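Local coordinates for surface-associated protein CshA (Streptococcus gordonii, PDB 5L2D) that binds host fibronectin as a cell-wall-linked streptococcal adhesin, this chain being its second non-repetitive domain, at residues F24-S29 and F45-S50; V54-V59 and K145-Y150; A167-Y172 and E203-A208. One frame throughout, in Å; residues are numbered along the deposited sequence.

Contact 1. Residues F24-S29 and F45-S50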
loop_
_atom_site.group_PDB
_atom_site.type_symbol
_atom_site.label_atom_id
_atom_site.label_comp_id
_atom_site.label_asym_id
_atom_site.label_seq_id
_atom_site.Cartn_x
_atom_site.Cartn_y
_atom_site.Cartn_z
ATOM N N PHE A 24 -15.041 2.386 2.825
ATOM C CA PHE A 24 -15.069 1.219 1.980
ATOM C C PHE A 24 -16.026 0.179 2.461
ATOM O O PHE A 24 -16.168 -0.861 1.866
ATOM C CB PHE A 24 -13.690 0.628 1.915
ATOM C CG PHE A 24 -12.743 1.432 1.106
ATOM C CD1 PHE A 24 -12.872 1.501 -0.257
ATOM C CD2 PHE A 24 -11.732 2.126 1.705
ATOM C CE1 PHE A 24 -12.002 2.242 -1.004
ATOM C CE2 PHE A 24 -10.857 2.867 0.962
ATOM C CZ PHE A 24 -10.994 2.924 -0.391
ATOM N N SER A 25 -16.681 0.483 3.560
ATOM C CA SER A 25 -17.626 -0.417 4.161
ATOM C C SER A 25 -18.995 -0.188 3.585
ATOM O O SER A 25 -19.793 -1.098 3.500
ATOM C CB SER A 25 -17.681 -0.089 5.621
ATOM O OG SER A 25 -17.542 1.306 5.754
ATOM N N ASP A 26 -19.258 1.047 3.196
ATOM C CA ASP A 26 -20.538 1.441 2.645
ATOM C C ASP A 26 -20.857 0.815 1.308
ATOM O O ASP A 26 -20.691 1.432 0.286
ATOM C CB ASP A 26 -20.582 2.953 2.520
ATOM C CG ASP A 26 -21.834 3.436 1.869
ATOM O OD1 ASP A 26 -22.786 2.649 1.767
ATOM O OD2 ASP A 26 -21.872 4.606 1.453
ATOM N N THR A 27 -21.340 -0.413 1.334
ATOM C CA THR A 27 -21.681 -1.143 0.132
ATOM C C THR A 27 -22.625 -0.443 -0.823
ATOM O O THR A 27 -22.778 -0.864 -1.955
ATOM C CB THR A 27 -22.348 -2.454 0.492
ATOM O OG1 THR A 27 -22.822 -2.369 1.830
ATOM C CG2 THR A 27 -21.374 -3.554 0.408
ATOM N N ALA A 28 -23.277 0.611 -0.371
ATOM C CA ALA A 28 -24.191 1.323 -1.234
ATOM C C ALA A 28 -23.405 2.106 -2.248
ATOM O O ALA A 28 -23.920 2.507 -3.263
ATOM C CB ALA A 28 -25.055 2.249 -0.423
ATOM N N SER A 29 -22.141 2.328 -1.960
ATOM C CA SER A 29 -21.306 3.077 -2.858
ATOM C C SER A 29 -20.435 2.156 -3.657
ATOM O O SER A 29 -19.801 2.572 -4.592
ATOM C CB SER A 29 -20.451 4.045 -2.069
ATOM O OG SER A 29 -21.199 4.629 -1.032
ATOM N N PHE A 45 -15.667 1.767 -6.370
ATOM C CA PHE A 45 -16.259 2.643 -5.357
ATOM C C PHE A 45 -16.617 3.982 -5.998
ATOM O O PHE A 45 -15.759 4.607 -6.594
ATOM C CB PHE A 45 -15.235 2.880 -4.222
ATOM C CG PHE A 45 -15.585 4.020 -3.293
ATOM C CD1 PHE A 45 -16.421 3.820 -2.211
ATOM C CD2 PHE A 45 -15.055 5.288 -3.488
ATOM C CE1 PHE A 45 -16.738 4.862 -1.350
ATOM C CE2 PHE A 45 -15.354 6.342 -2.624
ATOM C CZ PHE A 45 -16.208 6.126 -1.557
ATOM N N LYS A 46 -17.848 4.461 -5.834
ATOM C CA LYS A 46 -18.260 5.722 -6.478
ATOM C C LYS A 46 -19.179 6.499 -5.562
ATOM O O LYS A 46 -20.210 5.967 -5.121
ATOM C CB LYS A 46 -18.899 5.421 -7.816
ATOM C CG LYS A 46 -19.113 6.640 -8.672
ATOM C CD LYS A 46 -20.613 6.889 -8.907
ATOM C CE LYS A 46 -20.920 7.700 -10.178
ATOM N NZ LYS A 46 -20.512 7.040 -11.457
ATOM N N LYS A 47 -18.798 7.738 -5.230
ATOM C CA LYS A 47 -19.546 8.499 -4.238
ATOM C C LYS A 47 -19.407 9.986 -4.409
ATOM O O LYS A 47 -18.316 10.484 -4.703
ATOM C CB LYS A 47 -19.076 8.128 -2.830
ATOM C CG LYS A 47 -19.871 8.735 -1.672
ATOM C CD LYS A 47 -19.161 8.483 -0.342
ATOM C CE LYS A 47 -20.096 8.169 0.815
ATOM N NZ LYS A 47 -20.763 9.410 1.289
ATOM N N GLU A 48 -20.517 10.691 -4.172
ATOM C CA GLU A 48 -20.527 12.147 -4.204
ATOM C C GLU A 48 -19.918 12.641 -2.897
ATOM O O GLU A 48 -20.540 12.653 -1.869
ATOM C CB GLU A 48 -21.943 12.720 -4.442
ATOM C CG GLU A 48 -22.047 14.255 -4.357
ATOM C CD GLU A 48 -23.138 14.887 -5.246
ATOM O OE1 GLU A 48 -23.341 16.125 -5.171
ATOM O OE2 GLU A 48 -23.777 14.165 -6.042
ATOM N N ILE A 49 -18.693 13.091 -2.965
ATOM C CA ILE A 49 -17.940 13.324 -1.779
ATOM C C ILE A 49 -18.227 14.694 -1.215
ATOM O O ILE A 49 -18.055 14.959 -0.032
ATOM C CB ILE A 49 -16.458 12.933 -2.081
ATOM C CG1 ILE A 49 -16.088 11.861 -1.098
ATOM C CG2 ILE A 49 -15.443 14.063 -2.217
ATOM C CD1 ILE A 49 -16.935 10.632 -1.368
ATOM N N SER A 50 -18.747 15.562 -2.051
ATOM C CA SER A 50 -19.068 16.896 -1.614
ATOM C C SER A 50 -19.991 17.372 -2.695
ATOM O O SER A 50 -20.116 16.671 -3.695
ATOM C CB SER A 50 -17.770 17.697 -1.498
ATOM O OG SER A 50 -17.884 18.965 -2.084
#
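An Asx turn in the loop 24-29 meets residues 45-47 of strand 44-50, part of an antiparallel sheet in the non-repetitive domain 2 of the adhesin, and Ser29 and Phe45 carry most of the join. The backbone link is a single hydrogen bond, Lys46 N to Ser29 O at 3.0 Å with an N-H...O angle of 163°. Ser29 also brings its CB to the ring of Phe45, 3.9 Å from CE1. Its hydroxyl bonds within the loop: with OG beside its own backbone N (chi1 -40°), Ser29 donates from OG to Asp26 OD2 over 2.6 Å, meeting that oxygen from above the carboxylate plane. The other carboxylate oxygen closes the Asx turn, Ala28 N to Asp26 OD1 at 3.0 Å, and is likewise approached from above the plane. Each carboxylate oxygen of Asp26 thus takes a bond from its own loop, which should limit the rotation of the group. Lys47 crosses Asp26 at about a right angle and reaches it through carbon, Lys47 CE lying 4.0 Å from Asp26 OD2. Lys47 NZ stays 4.9 Å from Asp26 OD2, too far for a salt bridge, although the opposite charges may still attract.

At the other end of the loop, Phe24 turns its ring edge toward the face of Phe45, an edge-to-face pair whose planes stand at 53°. Met280 of the second subunit packs on Phe24, and Phe45 also rests on Val22 and Val55. The ring centroids of Phe24 and Phe45 lie 5.7 Å apart.

Contact 2. Residues V54-V59 and K145-Y150; sequences VVTLTV and KVEATY
Val54 and Thr149 form one end of an antiparallel beta ladder, in which strands 54-59 and 145-150 run at 166° with their axes 4.6 Å apart at closest approach. Six backbone hydrogen bonds join three hydrogen-bonded pairs, Val54 with Thr149, Thr56 with Glu147 and Thr58 with Lys145. The last is joined in both directions, Lys145 N to Thr58 O at 2.7 Å with an N-H...O angle of 166°. Between them stand the non-hydrogen-bonded pairs Val55 with Ala148 and Leu57 with Val146.

On the face of the hydrogen-bonded pairs, Val54 lies alongside Thr149, its CB 3.8 Å from Thr149 CG2. Glu147 runs beside Thr56 and points the same way, bringing OE1 to 3.8 Å from Thr56 CB. On the other face Leu57 and Val146 lie side by side, with Leu57 CD2 3.8 Å from Val146 CG2; that face is covered in part by the second subunit, whose Phe282 packs on Val55, Met280 on Leu57 and Ala263 on Val146.

Farther out, Lys46 of the next strand touches Val54 and Thr56. The carboxylate of Glu147 is held by a salt bridge within its own strand: the Lys145 chain bends at its last torsion (chi4 -91°), and Lys145 NZ meets Glu147 OE2 from above the carboxylate plane at 2.8 Å.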
loop_
_atom_site.group_PDB
_atom_site.type_symbol
_atom_site.label_atom_id
_atom_site.label_comp_id
_atom_site.label_asym_id
_atom_site.label_seq_id
_atom_site.Cartn_x
_atom_site.Cartn_y
_atom_site.Cartn_z
ATOM N N VAL A 54 -17.786 14.043 -7.588
ATOM C CA VAL A 54 -17.854 12.593 -7.597
ATOM C C VAL A 54 -16.476 11.960 -7.848
ATOM O O VAL A 54 -15.782 12.308 -8.805
ATOM C CB VAL A 54 -18.818 12.121 -8.703
ATOM C CG1 VAL A 54 -18.813 10.617 -8.823
ATOM C CG2 VAL A 54 -20.232 12.599 -8.425
ATOM N N VAL A 55 -16.104 11.004 -6.998
ATOM C CA VAL A 55 -14.829 10.298 -7.130
ATOM C C VAL A 55 -15.178 8.908 -7.456
ATOM O O VAL A 55 -16.173 8.390 -6.978
ATOM C CB VAL A 55 -13.970 10.293 -5.845
ATOM C CG1 VAL A 55 -13.593 11.703 -5.429
ATOM C CG2 VAL A 55 -14.708 9.687 -4.696
ATOM N N THR A 56 -14.366 8.309 -8.300
ATOM C CA THR A 56 -14.573 6.933 -8.696
ATOM C C THR A 56 -13.224 6.225 -8.564
ATOM O O THR A 56 -12.228 6.618 -9.180
ATOM C CB THR A 56 -15.100 6.836 -10.140
ATOM O OG1 THR A 56 -16.324 7.583 -10.294
ATOM C CG2 THR A 56 -15.345 5.388 -10.508
ATOM N N LEU A 57 -13.202 5.205 -7.724
ATOM C CA LEU A 57 -12.045 4.352 -7.537
ATOM C C LEU A 57 -12.375 3.007 -8.088
ATOM O O LEU A 57 -13.359 2.399 -7.636
ATOM C CB LEU A 57 -11.709 4.175 -6.053
ATOM C CG LEU A 57 -10.842 5.283 -5.451
ATOM C CD1 LEU A 57 -10.711 5.101 -3.957
ATOM C CD2 LEU A 57 -9.449 5.286 -6.042
ATOM N N THR A 58 -11.541 2.520 -9.012
ATOM C CA THR A 58 -11.754 1.218 -9.636
ATOM C C THR A 58 -10.474 0.406 -9.560
ATOM O O THR A 58 -9.411 0.898 -9.970
ATOM C CB THR A 58 -12.135 1.339 -11.127
ATOM O OG1 THR A 58 -13.102 2.393 -11.340
ATOM C CG2 THR A 58 -12.656 -0.008 -11.645
ATOM N N VAL A 59 -10.565 -0.837 -9.087
ATOM C CA VAL A 59 -9.364 -1.659 -8.906
ATOM C C VAL A 59 -8.860 -2.110 -10.239
ATOM O O VAL A 59 -9.584 -2.783 -10.982
ATOM C CB VAL A 59 -9.636 -2.951 -8.132
ATOM C CG1 VAL A 59 -8.363 -3.763 -7.981
ATOM C CG2 VAL A 59 -10.177 -2.654 -6.771
ATOM N N LYS A 145 -7.521 2.832 -10.237
ATOM C CA LYS A 145 -7.752 3.949 -11.146
ATOM C C LYS A 145 -8.452 4.993 -10.364
ATOM O O LYS A 145 -9.335 4.665 -9.596
ATOM C CB LYS A 145 -8.689 3.493 -12.244
ATOM C CG LYS A 145 -8.946 4.449 -13.393
ATOM C CD LYS A 145 -9.230 3.648 -14.663
ATOM C CE LYS A 145 -9.580 4.542 -15.837
ATOM N NZ LYS A 145 -11.054 4.741 -15.879
ATOM N N VAL A 146 -8.095 6.251 -10.565
ATOM C CA VAL A 146 -8.698 7.366 -9.821
ATOM C C VAL A 146 -9.283 8.423 -10.762
ATOM O O VAL A 146 -8.594 8.948 -11.648
ATOM C CB VAL A 146 -7.655 8.076 -8.961
ATOM C CG1 VAL A 146 -8.316 9.107 -8.063
ATOM C CG2 VAL A 146 -6.891 7.067 -8.155
ATOM N N GLU A 147 -10.543 8.753 -10.541
ATOM C CA GLU A 147 -11.240 9.708 -11.368
ATOM C C GLU A 147 -12.046 10.599 -10.471
ATOM O O GLU A 147 -12.476 10.208 -9.371
ATOM C CB GLU A 147 -12.187 9.024 -12.353
ATOM C CG GLU A 147 -11.617 7.823 -13.105
ATOM C CD GLU A 147 -12.634 7.208 -14.077
ATOM O OE1 GLU A 147 -13.720 6.765 -13.638
ATOM O OE2 GLU A 147 -12.358 7.170 -15.294
ATOM N N ALA A 148 -12.280 11.799 -10.958
ATOM C CA ALA A 148 -13.003 12.766 -10.204
ATOM C C ALA A 148 -13.678 13.768 -11.145
ATOM O O ALA A 148 -13.133 14.174 -12.169
ATOM C CB ALA A 148 -12.064 13.451 -9.219
ATOM N N THR A 149 -14.860 14.188 -10.725
ATOM C CA THR A 149 -15.783 14.962 -11.508
ATOM C C THR A 149 -16.280 16.137 -10.725
ATOM O O THR A 149 -16.511 16.044 -9.528
ATOM C CB THR A 149 -16.962 14.070 -11.857
ATOM O OG1 THR A 149 -16.841 13.771 -13.230
ATOM C CG2 THR A 149 -18.412 14.709 -11.492
ATOM N N TYR A 150 -16.462 17.253 -11.396
ATOM C CA TYR A 150 -17.172 18.342 -10.786
ATOM C C TYR A 150 -18.255 18.773 -11.770
ATOM O O TYR A 150 -17.982 19.068 -12.968
ATOM C CB TYR A 150 -16.235 19.494 -10.404
ATOM C CG TYR A 150 -17.007 20.584 -9.692
ATOM C CD1 TYR A 150 -17.649 20.328 -8.475
ATOM C CD2 TYR A 150 -17.155 21.840 -10.247
ATOM C CE1 TYR A 150 -18.394 21.296 -7.842
ATOM C CE2 TYR A 150 -17.885 22.821 -9.604
ATOM C CZ TYR A 150 -18.506 22.534 -8.415
ATOM O OH TYR A 150 -19.253 23.485 -7.795
#

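Contact 3. Residues A167-Y172 and E203-A208; sequences ANPAEY and EDMVKA
The chain at 168-171 folds back in a type II beta turn, closed by Glu171 N to Asn168 O at 3.0 Å, and its corner residue Pro169 comes up against helix 203-208 with its CA 5.2 Å from that of Val206. No hydrogen bond crosses the gap, so the contact is made by van der Waals packing. The pyrrolidine ring supplies the leading edge: Pro169 CG sits 3.5 Å from Met205 O and 4.2 Å from Met205 CG, the two side chains crossing at about a right angle. Next along, Pro169 CB approaches Val206 CG2 at 4.2 Å.

Val206 splits its branches between the two corner residues of the turn. With CG1 anti to the backbone N (chi1 -179°), that methyl faces Ala170 CB at 4.2 Å, while CG2 is left for the proline; the Tyr172 hydroxyl also reaches Val206 CG1. The type II turn, in the loop between strands 158-163 and 172-177, packs on the flank of helix 203-210 that carries Met205 and Val206. Tyr172 pairs in an antiparallel ladder with a strand of the second subunit and carries the sheet across the interface. Leu220 and Ile219 of helix 218-221 lie against Val206 and Ala170 respectively, and Phe209 lies on Pro169.

A second bond braces the turn, Asn168 N to Glu171 OE1, met on the anti side, 28° out of the carboxylate plane. Ala170 CA lies over one face of the Tyr172 ring, 3.6 Å from its plane and offset toward the rim.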
loop_
_atom_site.group_PDB
_atom_site.type_symbol
_atom_site.label_atom_id
_atom_site.label_comp_id
_atom_site.label_asym_id
_atom_site.label_seq_id
_atom_site.Cartn_x
_atom_site.Cartn_y
_atom_site.Cartn_z
ATOM N N ALA A 167 3.643 -0.662 12.507
ATOM C CA ALA A 167 4.623 -1.512 11.845
ATOM C C ALA A 167 5.962 -1.466 12.525
ATOM O O ALA A 167 6.441 -0.416 12.891
ATOM C CB ALA A 167 4.771 -1.106 10.377
ATOM N N ASN A 168 6.556 -2.630 12.683
ATOM C CA ASN A 168 7.906 -2.733 13.148
ATOM C C ASN A 168 8.723 -3.004 11.921
ATOM O O ASN A 168 8.186 -3.219 10.834
ATOM C CB ASN A 168 8.082 -3.952 14.057
ATOM C CG ASN A 168 6.988 -4.095 15.072
ATOM O OD1 ASN A 168 6.566 -3.119 15.693
ATOM N ND2 ASN A 168 6.513 -5.319 15.242
ATOM N N PRO A 169 10.034 -3.076 12.097
ATOM C CA PRO A 169 10.817 -3.443 10.952
ATOM C C PRO A 169 10.303 -4.702 10.296
ATOM O O PRO A 169 9.619 -5.489 10.932
ATOM C CB PRO A 169 12.215 -3.627 11.542
ATOM C CG PRO A 169 12.261 -2.594 12.631
ATOM C CD PRO A 169 10.868 -2.600 13.215
ATOM N N ALA A 170 10.607 -4.827 9.008
ATOM C CA ALA A 170 10.134 -5.900 8.152
ATOM C C ALA A 170 8.609 -6.068 8.102
ATOM O O ALA A 170 8.121 -7.131 7.704
ATOM C CB ALA A 170 10.795 -7.195 8.562
ATOM N N GLU A 171 7.864 -5.051 8.538
ATOM C CA GLU A 171 6.423 -4.969 8.283
ATOM C C GLU A 171 6.245 -3.819 7.274
ATOM O O GLU A 171 6.153 -2.630 7.639
ATOM C CB GLU A 171 5.629 -4.761 9.583
ATOM C CG GLU A 171 5.573 -6.006 10.490
ATOM C CD GLU A 171 4.609 -5.868 11.669
ATOM O OE1 GLU A 171 4.460 -4.760 12.224
ATOM O OE2 GLU A 171 4.007 -6.880 12.063
ATOM N N TYR A 172 6.259 -4.205 5.995
ATOM C CA TYR A 172 6.572 -3.288 4.875
ATOM C C TYR A 172 5.308 -2.653 4.256
ATOM O O TYR A 172 4.444 -3.370 3.775
ATOM C CB TYR A 172 7.302 -4.067 3.798
ATOM C CG TYR A 172 8.699 -4.539 4.136
ATOM C CD1 TYR A 172 9.710 -3.625 4.386
ATOM C CD2 TYR A 172 9.022 -5.905 4.157
ATOM C CE1 TYR A 172 10.997 -4.038 4.681
ATOM C CE2 TYR A 172 10.319 -6.331 4.441
ATOM C CZ TYR A 172 11.294 -5.385 4.709
ATOM O OH TYR A 172 12.581 -5.739 4.973
ATOM N N GLU A 203 17.878 -1.086 6.652
ATOM C CA GLU A 203 18.462 -2.447 6.870
ATOM C C GLU A 203 19.213 -2.518 8.239
ATOM O O GLU A 203 19.181 -3.577 8.896
ATOM C CB GLU A 203 19.329 -2.973 5.675
ATOM N N ASP A 204 19.834 -1.442 8.673
ATOM C CA ASP A 204 20.494 -1.502 9.953
ATOM C C ASP A 204 19.404 -1.761 10.961
ATOM O O ASP A 204 19.583 -2.486 11.910
ATOM C CB ASP A 204 21.194 -0.186 10.266
ATOM N N MET A 205 18.265 -1.144 10.727
ATOM C CA MET A 205 17.112 -1.237 11.587
ATOM C C MET A 205 16.424 -2.574 11.539
ATOM O O MET A 205 15.779 -2.962 12.481
ATOM C CB MET A 205 16.124 -0.173 11.156
ATOM C CG MET A 205 15.226 0.334 12.241
ATOM S SD MET A 205 14.386 1.825 11.728
ATOM C CE MET A 205 15.724 2.983 11.601
ATOM N N VAL A 206 16.549 -3.274 10.431
ATOM C CA VAL A 206 15.891 -4.552 10.280
ATOM C C VAL A 206 16.783 -5.652 10.722
ATOM O O VAL A 206 16.325 -6.668 11.187
ATOM C CB VAL A 206 15.566 -4.836 8.816
ATOM C CG1 VAL A 206 14.854 -6.157 8.679
ATOM C CG2 VAL A 206 14.731 -3.731 8.222
ATOM N N LYS A 207 18.075 -5.459 10.557
ATOM C CA LYS A 207 19.002 -6.488 10.954
ATOM C C LYS A 207 18.831 -6.698 12.438
ATOM O O LYS A 207 18.726 -7.819 12.904
ATOM C CB LYS A 207 20.428 -6.092 10.613
ATOM N N ALA A 208 18.777 -5.613 13.186
ATOM C CA ALA A 208 18.599 -5.722 14.611
ATOM C C ALA A 208 17.384 -6.569 14.891
ATOM O O ALA A 208 17.494 -7.752 15.138
ATOM C CB ALA A 208 18.424 -4.354 15.213
#

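The three contacts follow one another along the chain without overlap. Contacts 1 and 2 are neighbours, their centres 11 Å apart, because strands 44-50 and 53-61 are successive and adjacent in one antiparallel sheet; the probable hydrogen bonds Phe45 N to Leu57 O and Lys47 N to Val55 O join them directly. The order across this region is therefore loop 24-29, strand 44-50, strand 53-61, strand 138-150. Contact 3 lies on the opposite side of the chain's centre, its centre about 36 and 35 Å from those of contacts 1 and 2, at the start of strand 172-177, in a different, three-stranded sheet. All three touch the second subunit, so the partner chain reaches both sides of the chain's centre.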